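Local atomic coordinates of C protein alpha-antigen (Streptococcus agalactiae, PDB entry 1YWM), a protein that is a cell-wall-anchored surface antigen of group B streptococci that may play a role in both virulence and immunity, represented here by its N-terminal domain. Residues T135-P140 against T148-G153; D155-D160 against D172-E177. All coordinates share one frame; numbering follows the deposited sequence.

Both contacts lie in the antiparallel three-helix bundle that follows the fibronectin-type beta sandwich in the N-terminal part of this surface protein, and both draw on helix 144-163. Contact 1 comes first along the chain and joins the early part of that helix to the end of helix 124-137; contact 2 follows it in the sequence and joins the later part to helix 168-182. Their centres are about 14 Å apart, and contact 2 lies closer to the centre of the chain, about 13 Å against about 25 Å. Helix 144-163, second of the three in chain order, is thus shared by both contacts, packing on one neighbour after the other as the chain reverses direction.

Contact 1: T135-P140 against T148-G153; sequences TNANDP and TEVLTG
Ala-137 and Leu-151 meet methyl to methyl where the first two helices of the antiparallel three-helix bundle come together, near the turn that joins helix 124-137 to helix 144-163. The CB of Ala-137 points toward the second helix and rests 4.0 Å from Leu-151 CD2, with Val-150 CG1 beside it at 4.2 Å. One small methyl is thus received by branches of two consecutive residues, and the short side chain allows the backbones to come close: the CA atoms of Ala-137 and Val-150 are 7.1 Å apart.

Leucine suits its place because its fork serves two different neighbours. With CG anti to the carbonyl carbon (chi1 -68°), the side chain reaches across the interface; CD2 goes to the alanine, while CD1 lies 3.9 Å from OD1 of Asn-138. The asparagine and leucine side chains cross at about a right angle. The amide oxygen here meets a methyl, which offers it no polar hydrogen, in a van der Waals touch at the more exposed margin of an otherwise apolar patch. Beta-branched Val-150 offers CG1 to the alanine and also touches Val-133 of the first helix and Leu-184 and Leu-185 from the chain beyond helix 168-182, and it is buried among them.

Polar bonds reinforce the turn from outside the two segments. Arg-147 donates to the carbonyl oxygens of Ala-137 and Asp-139, tying the end of the first helix to the second. Farther along helix 144-163, the hydroxyl of Thr-152 turns back on its own helix: OG1 bonds to Thr-148 O at 2.9 Å, tilted 34° from the carbonyl plane, while Thr-152 N reaches the same oxygen from the opposite face.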
ATOM      1  N   THR A 135      -7.434  21.206   0.615  1.00 13.16           N
ATOM      2  CA  THR A 135      -7.315  22.527   0.003  1.00 15.03           C
ATOM      3  C   THR A 135      -8.628  23.299   0.226  1.00 17.22           C
ATOM      4  O   THR A 135      -8.629  24.452   0.638  1.00 15.39           O
ATOM      5  CB  THR A 135      -7.011  22.393  -1.510  1.00 20.74           C
ATOM      6  OG1 THR A 135      -5.659  21.933  -1.669  1.00 18.00           O
ATOM      7  CG2 THR A 135      -6.983  23.772  -2.174  1.00 17.19           C
ATOM      8  N   ASN A 136      -9.733  22.628  -0.041  1.00 10.96           N
ATOM      9  CA  ASN A 136     -11.047  23.206   0.205  1.00 15.18           C
ATOM     10  C   ASN A 136     -11.215  23.631   1.676  1.00 17.06           C
ATOM     11  O   ASN A 136     -11.609  24.781   1.961  1.00 13.18           O
ATOM     12  CB  ASN A 136     -12.123  22.206  -0.209  1.00 10.09           C
ATOM     13  CG  ASN A 136     -13.529  22.770  -0.098  1.00 20.65           C
ATOM     14  OD1 ASN A 136     -13.725  23.987  -0.061  1.00 18.05           O
ATOM     15  ND2 ASN A 136     -14.509  21.892  -0.082  1.00 13.65           N
ATOM     16  N   ALA A 137     -10.916  22.715   2.600  1.00 15.43           N
ATOM     17  CA  ALA A 137     -11.113  22.960   4.026  1.00 17.89           C
ATOM     18  C   ALA A 137     -10.318  24.178   4.511  1.00 18.60           C
ATOM     19  O   ALA A 137     -10.757  24.857   5.431  1.00 13.87           O
ATOM     20  CB  ALA A 137     -10.744  21.688   4.882  1.00 12.18           C
ATOM     21  N   ASN A 138      -9.172  24.446   3.886  1.00 13.05           N
ATOM     22  CA  ASN A 138      -8.307  25.560   4.294  1.00 14.24           C
ATOM     23  C   ASN A 138      -8.792  26.941   3.862  1.00 11.86           C
ATOM     24  O   ASN A 138      -8.247  27.959   4.292  1.00 12.63           O
ATOM     25  CB  ASN A 138      -6.838  25.280   3.894  1.00 16.50           C
ATOM     26  CG  ASN A 138      -6.164  24.334   4.894  1.00 23.67           C
ATOM     27  OD1 ASN A 138      -6.264  24.532   6.101  1.00 21.36           O
ATOM     28  ND2 ASN A 138      -5.503  23.301   4.398  1.00 23.69           N
ATOM     29  N   ASP A 139      -9.856  26.969   3.077  1.00 12.04           N
ATOM     30  CA  ASP A 139     -10.466  28.241   2.678  1.00 14.23           C
ATOM     31  C   ASP A 139     -11.033  28.954   3.940  1.00 11.95           C
ATOM     32  O   ASP A 139     -11.824  28.354   4.665  1.00 12.62           O
ATOM     33  CB  ASP A 139     -11.583  27.936   1.697  1.00 12.34           C
ATOM     34  CG  ASP A 139     -12.059  29.162   0.967  1.00 16.51           C
ATOM     35  OD1 ASP A 139     -12.350  30.177   1.652  1.00 12.74           O
ATOM     36  OD2 ASP A 139     -12.157  29.203  -0.270  1.00 12.65           O
ATOM     37  N   PRO A 140     -10.647  30.202   4.214  1.00 13.05           N
ATOM     38  CA  PRO A 140     -11.174  30.904   5.383  1.00 15.08           C
ATOM     39  C   PRO A 140     -12.676  31.131   5.383  1.00 13.92           C
ATOM     40  O   PRO A 140     -13.173  31.553   6.432  1.00 16.96           O
ATOM     41  CB  PRO A 140     -10.411  32.244   5.395  1.00 22.25           C
ATOM     42  CG  PRO A 140      -9.664  32.330   4.177  1.00 21.76           C
ATOM     43  CD  PRO A 140      -9.671  31.030   3.470  1.00 15.37           C
ATOM     44  N   THR A 148     -11.221  22.136  11.347  1.00 10.59           N
ATOM     45  CA  THR A 148     -10.390  21.321  12.214  1.00 14.09           C
ATOM     46  C   THR A 148     -10.914  19.891  12.281  1.00 12.93           C
ATOM     47  O   THR A 148     -10.135  18.934  12.264  1.00  9.40           O
ATOM     48  CB  THR A 148     -10.314  21.988  13.587  1.00 14.62           C
ATOM     49  OG1 THR A 148      -9.493  23.172  13.460  1.00 12.00           O
ATOM     50  CG2 THR A 148      -9.582  21.098  14.609  1.00 10.88           C
ATOM     51  N   GLU A 149     -12.232  19.740  12.353  1.00  8.69           N
ATOM     52  CA  GLU A 149     -12.812  18.402  12.410  1.00 10.85           C
ATOM     53  C   GLU A 149     -12.545  17.653  11.117  1.00 12.13           C
ATOM     54  O   GLU A 149     -12.216  16.462  11.133  1.00 11.96           O
ATOM     55  CB  GLU A 149     -14.330  18.484  12.683  1.00 14.82           C
ATOM     56  CG  GLU A 149     -15.036  17.135  12.612  1.00 16.31           C
ATOM     57  CD  GLU A 149     -16.537  17.248  12.882  1.00 38.87           C
ATOM     58  OE1 GLU A 149     -17.185  16.205  13.101  1.00 26.45           O
ATOM     59  OE2 GLU A 149     -17.075  18.385  12.866  1.00 24.54           O
ATOM     60  N   VAL A 150     -12.684  18.349   9.992  1.00  6.96           N
ATOM     61  CA  VAL A 150     -12.443  17.728   8.689  1.00 10.84           C
ATOM     62  C   VAL A 150     -10.953  17.344   8.543  1.00 10.17           C
ATOM     63  O   VAL A 150     -10.620  16.199   8.162  1.00 13.04           O
ATOM     64  CB  VAL A 150     -12.927  18.603   7.521  1.00 12.23           C
ATOM     65  CG1 VAL A 150     -12.406  18.066   6.133  1.00 12.22           C
ATOM     66  CG2 VAL A 150     -14.489  18.678   7.539  1.00 12.65           C
ATOM     67  N   LEU A 151     -10.061  18.264   8.884  1.00  8.99           N
ATOM     68  CA  LEU A 151      -8.615  17.941   8.756  1.00  8.55           C
ATOM     69  C   LEU A 151      -8.198  16.812   9.670  1.00 11.03           C
ATOM     70  O   LEU A 151      -7.277  16.010   9.342  1.00 11.70           O
ATOM     71  CB  LEU A 151      -7.783  19.187   9.051  1.00 11.16           C
ATOM     72  CG  LEU A 151      -7.948  20.286   7.981  1.00 15.92           C
ATOM     73  CD1 LEU A 151      -7.015  21.443   8.319  1.00 12.07           C
ATOM     74  CD2 LEU A 151      -7.665  19.789   6.576  1.00 23.44           C
ATOM     75  N   THR A 152      -8.835  16.721  10.837  1.00  8.16           N
ATOM     76  CA  THR A 152      -8.520  15.635  11.765  1.00  9.85           C
ATOM     77  C   THR A 152      -8.829  14.274  11.124  1.00 12.98           C
ATOM     78  O   THR A 152      -8.055  13.303  11.245  1.00 13.99           O
ATOM     79  CB  THR A 152      -9.388  15.810  13.080  1.00 14.75           C
ATOM     80  OG1 THR A 152      -8.863  16.878  13.887  1.00 10.64           O
ATOM     81  CG2 THR A 152      -9.255  14.577  13.993  1.00 17.07           C
ATOM     82  N   GLY A 153      -9.974  14.204  10.459  1.00 12.14           N
ATOM     83  CA  GLY A 153     -10.388  12.961   9.812  1.00 16.99           C
ATOM     84  C   GLY A 153      -9.476  12.622   8.633  1.00 15.30           C
ATOM     85  O   GLY A 153      -9.085  11.444   8.414  1.00 14.35           O
TER

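Contact 2: D155-D160 against D172-E177; sequences DTIKTD and DSKIVE
A chi1 of -176° swings the carboxylate of Asp-160 away from its own backbone N and out toward Lys-174 on the facing helix. The lysine comes to meet it on a chain that runs nearly straight through chi2 and chi3 and then bends sharply at chi4 (14°), which turns NZ back toward the lysine's own CG and leaves CE and NZ both near the carboxylate. OD2 of Asp-160 consequently lies 3.2 Å from Lys-174 CE and 3.3 Å from its NZ; the ammonium makes the salt bridge, with the last methylene beside it. NZ also has a long, weak ion pair with Asp-170. The Asp-160 and Lys-174 side chains cross at about a right angle.

Asp-160 has further partners: OD1 forms a salt bridge with Lys-166 and accepts a hydrogen bond from Asn-164, both in the turn between the helices. Such positive neighbours would be expected to favour its charged form. A short acidic side chain fits here, holding its two oxygens near a lysine of the facing helix and donors of the turn.

These residues pack the second and third helices of the antiparallel three-helix bundle; the N-to-C directions of 155-160 and 172-177 make an angle of 162°, and their axes approach to 11.2 Å. The long lysine suits this spacing because its methylenes span apolar ground before the charge is reached: CD lies 4.3 Å from Ile-157 CG2, and the side chain also touches Leu-126 of the first helix. Ile-157 is the apolar centre of the contact. Its CD1 reaches Glu-177, lying 4.1 Å from CB and 3.9 Å from OE1, and the residue also packs against Ile-130, Val-178 and Leu-181. Glu-177, extended beyond CG, covers the isoleucine at the exposed edge with its aliphatic base and one carboxylate oxygen.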
ATOM      1  N   ASP A 155      -6.319  13.542   8.342  1.00 13.30           N
ATOM      2  CA  ASP A 155      -5.046  13.127   8.931  1.00 15.42           C
ATOM      3  C   ASP A 155      -5.054  11.687   9.408  1.00 13.38           C
ATOM      4  O   ASP A 155      -4.058  10.979   9.256  1.00 11.76           O
ATOM      5  CB  ASP A 155      -4.622  14.052  10.071  1.00 12.43           C
ATOM      6  CG  ASP A 155      -4.322  15.446   9.589  1.00 19.37           C
ATOM      7  OD1 ASP A 155      -4.189  16.343  10.452  1.00 18.12           O
ATOM      8  OD2 ASP A 155      -4.213  15.722   8.368  1.00 18.19           O
ATOM      9  N   THR A 156      -6.167  11.261   9.979  1.00 14.43           N
ATOM     10  CA  THR A 156      -6.304   9.885  10.450  1.00 17.65           C
ATOM     11  C   THR A 156      -6.208   8.888   9.271  1.00 14.53           C
ATOM     12  O   THR A 156      -5.454   7.887   9.324  1.00 15.01           O
ATOM     13  CB  THR A 156      -7.638   9.753  11.221  1.00 17.33           C
ATOM     14  OG1 THR A 156      -7.557  10.547  12.425  1.00 18.28           O
ATOM     15  CG2 THR A 156      -7.863   8.317  11.688  1.00 23.93           C
ATOM     16  N   ILE A 157      -6.949   9.180   8.210  1.00 13.43           N
ATOM     17  CA  ILE A 157      -6.900   8.379   7.005  1.00 12.12           C
ATOM     18  C   ILE A 157      -5.492   8.388   6.372  1.00 16.22           C
ATOM     19  O   ILE A 157      -4.974   7.341   5.947  1.00 15.12           O
ATOM     20  CB  ILE A 157      -7.960   8.864   5.988  1.00 13.00           C
ATOM     21  CG1 ILE A 157      -9.375   8.558   6.546  1.00 12.67           C
ATOM     22  CG2 ILE A 157      -7.758   8.119   4.652  1.00 19.29           C
ATOM     23  CD1 ILE A 157     -10.579   9.154   5.773  1.00 12.45           C
ATOM     24  N   LYS A 158      -4.886   9.568   6.274  1.00 14.88           N
ATOM     25  CA  LYS A 158      -3.580   9.659   5.623  1.00 16.71           C
ATOM     26  C   LYS A 158      -2.517   8.879   6.413  1.00 16.84           C
ATOM     27  O   LYS A 158      -1.703   8.162   5.829  1.00 15.67           O
ATOM     28  CB  LYS A 158      -3.184  11.134   5.419  1.00 16.43           C
ATOM     29  CG  LYS A 158      -1.709  11.386   4.990  1.00 22.09           C
ATOM     30  CD  LYS A 158      -1.553  11.430   3.494  1.00 27.98           C
ATOM     31  CE  LYS A 158      -0.257  12.176   3.017  1.00 34.79           C
ATOM     32  NZ  LYS A 158       0.968  12.064   3.891  1.00 27.50           N
ATOM     33  N   THR A 159      -2.529   9.016   7.728  1.00 12.10           N
ATOM     34  CA  THR A 159      -1.596   8.241   8.578  1.00 13.05           C
ATOM     35  C   THR A 159      -1.752   6.723   8.357  1.00 19.67           C
ATOM     36  O   THR A 159      -0.765   5.989   8.223  1.00 16.02           O
ATOM     37  CB  THR A 159      -1.814   8.636  10.052  1.00 20.60           C
ATOM     38  OG1 THR A 159      -1.432  10.009  10.206  1.00 18.89           O
ATOM     39  CG2 THR A 159      -0.848   7.889  10.976  1.00 23.55           C
ATOM     40  N   ASP A 160      -3.002   6.294   8.269  1.00 14.94           N
ATOM     41  CA  ASP A 160      -3.366   4.894   8.076  1.00 16.09           C
ATOM     42  C   ASP A 160      -2.829   4.339   6.733  1.00 18.33           C
ATOM     43  O   ASP A 160      -2.133   3.317   6.714  1.00 20.39           O
ATOM     44  CB  ASP A 160      -4.881   4.795   8.188  1.00 15.91           C
ATOM     45  CG  ASP A 160      -5.397   3.363   8.108  1.00 24.75           C
ATOM     46  OD1 ASP A 160      -4.642   2.409   8.360  1.00 19.67           O
ATOM     47  OD2 ASP A 160      -6.564   3.113   7.800  1.00 15.31           O
ATOM     48  N   ASP A 172     -11.300   2.181  -1.665  1.00 17.24           N
ATOM     49  CA  ASP A 172     -12.527   2.760  -2.198  1.00 23.65           C
ATOM     50  C   ASP A 172     -13.486   3.184  -1.076  1.00 19.15           C
ATOM     51  O   ASP A 172     -14.153   4.216  -1.181  1.00 25.15           O
ATOM     52  CB  ASP A 172     -13.212   1.810  -3.193  1.00 26.08           C
ATOM     53  CG  ASP A 172     -12.404   1.608  -4.476  1.00 28.31           C
ATOM     54  OD1 ASP A 172     -11.430   2.357  -4.739  1.00 42.59           O
ATOM     55  OD2 ASP A 172     -12.669   0.697  -5.282  1.00 43.99           O
ATOM     56  N   SER A 173     -13.541   2.414  -0.001  1.00 18.89           N
ATOM     57  CA  SER A 173     -14.368   2.799   1.139  1.00 19.70           C
ATOM     58  C   SER A 173     -13.848   4.085   1.828  1.00 24.81           C
ATOM     59  O   SER A 173     -14.638   4.930   2.302  1.00 20.21           O
ATOM     60  CB  SER A 173     -14.559   1.636   2.117  1.00 22.79           C
ATOM     61  OG  SER A 173     -13.414   1.425   2.916  1.00 38.20           O
ATOM     62  N   LYS A 174     -12.530   4.264   1.831  1.00 18.09           N
ATOM     63  CA  LYS A 174     -11.941   5.472   2.432  1.00 17.13           C
ATOM     64  C   LYS A 174     -12.222   6.707   1.550  1.00 17.00           C
ATOM     65  O   LYS A 174     -12.283   7.825   2.047  1.00 15.49           O
ATOM     66  CB  LYS A 174     -10.430   5.284   2.700  1.00 12.47           C
ATOM     67  CG  LYS A 174     -10.127   4.332   3.841  1.00 19.41           C
ATOM     68  CD  LYS A 174      -8.660   4.019   3.867  1.00 23.65           C
ATOM     69  CE  LYS A 174      -8.200   3.194   5.087  1.00 22.68           C
ATOM     70  NZ  LYS A 174      -9.247   2.541   5.918  1.00 24.21           N
ATOM     71  N   ILE A 175     -12.356   6.512   0.239  1.00 13.98           N
ATOM     72  CA  ILE A 175     -12.697   7.618  -0.644  1.00 18.76           C
ATOM     73  C   ILE A 175     -14.084   8.148  -0.264  1.00 19.86           C
ATOM     74  O   ILE A 175     -14.291   9.375  -0.207  1.00 17.87           O
ATOM     75  CB  ILE A 175     -12.646   7.213  -2.138  1.00 18.84           C
ATOM     76  CG1 ILE A 175     -11.195   7.020  -2.568  1.00 17.74           C
ATOM     77  CG2 ILE A 175     -13.309   8.302  -3.038  1.00 15.68           C
ATOM     78  CD1 ILE A 175     -11.020   6.399  -3.971  1.00 21.36           C
ATOM     79  N   VAL A 176     -15.002   7.214   0.003  1.00 17.88           N
ATOM     80  CA  VAL A 176     -16.343   7.548   0.467  1.00 21.55           C
ATOM     81  C   VAL A 176     -16.261   8.270   1.815  1.00 21.70           C
ATOM     82  O   VAL A 176     -16.947   9.285   1.998  1.00 17.43           O
ATOM     83  CB  VAL A 176     -17.293   6.307   0.584  1.00 23.17           C
ATOM     84  CG1 VAL A 176     -18.667   6.710   1.206  1.00 20.30           C
ATOM     85  CG2 VAL A 176     -17.498   5.652  -0.768  1.00 25.43           C
ATOM     86  N   GLU A 177     -15.467   7.749   2.764  1.00 15.37           N
ATOM     87  CA  GLU A 177     -15.288   8.457   4.035  1.00 19.26           C
ATOM     88  C   GLU A 177     -14.810   9.914   3.841  1.00 14.96           C
ATOM     89  O   GLU A 177     -15.230  10.822   4.595  1.00 16.87           O
ATOM     90  CB  GLU A 177     -14.331   7.699   4.973  1.00 14.93           C
ATOM     91  CG  GLU A 177     -14.891   6.368   5.480  1.00 24.13           C
ATOM     92  CD  GLU A 177     -13.873   5.564   6.284  1.00 35.59           C
ATOM     93  OE1 GLU A 177     -12.912   6.164   6.797  1.00 32.82           O
ATOM     94  OE2 GLU A 177     -14.036   4.328   6.404  1.00 49.26           O
TER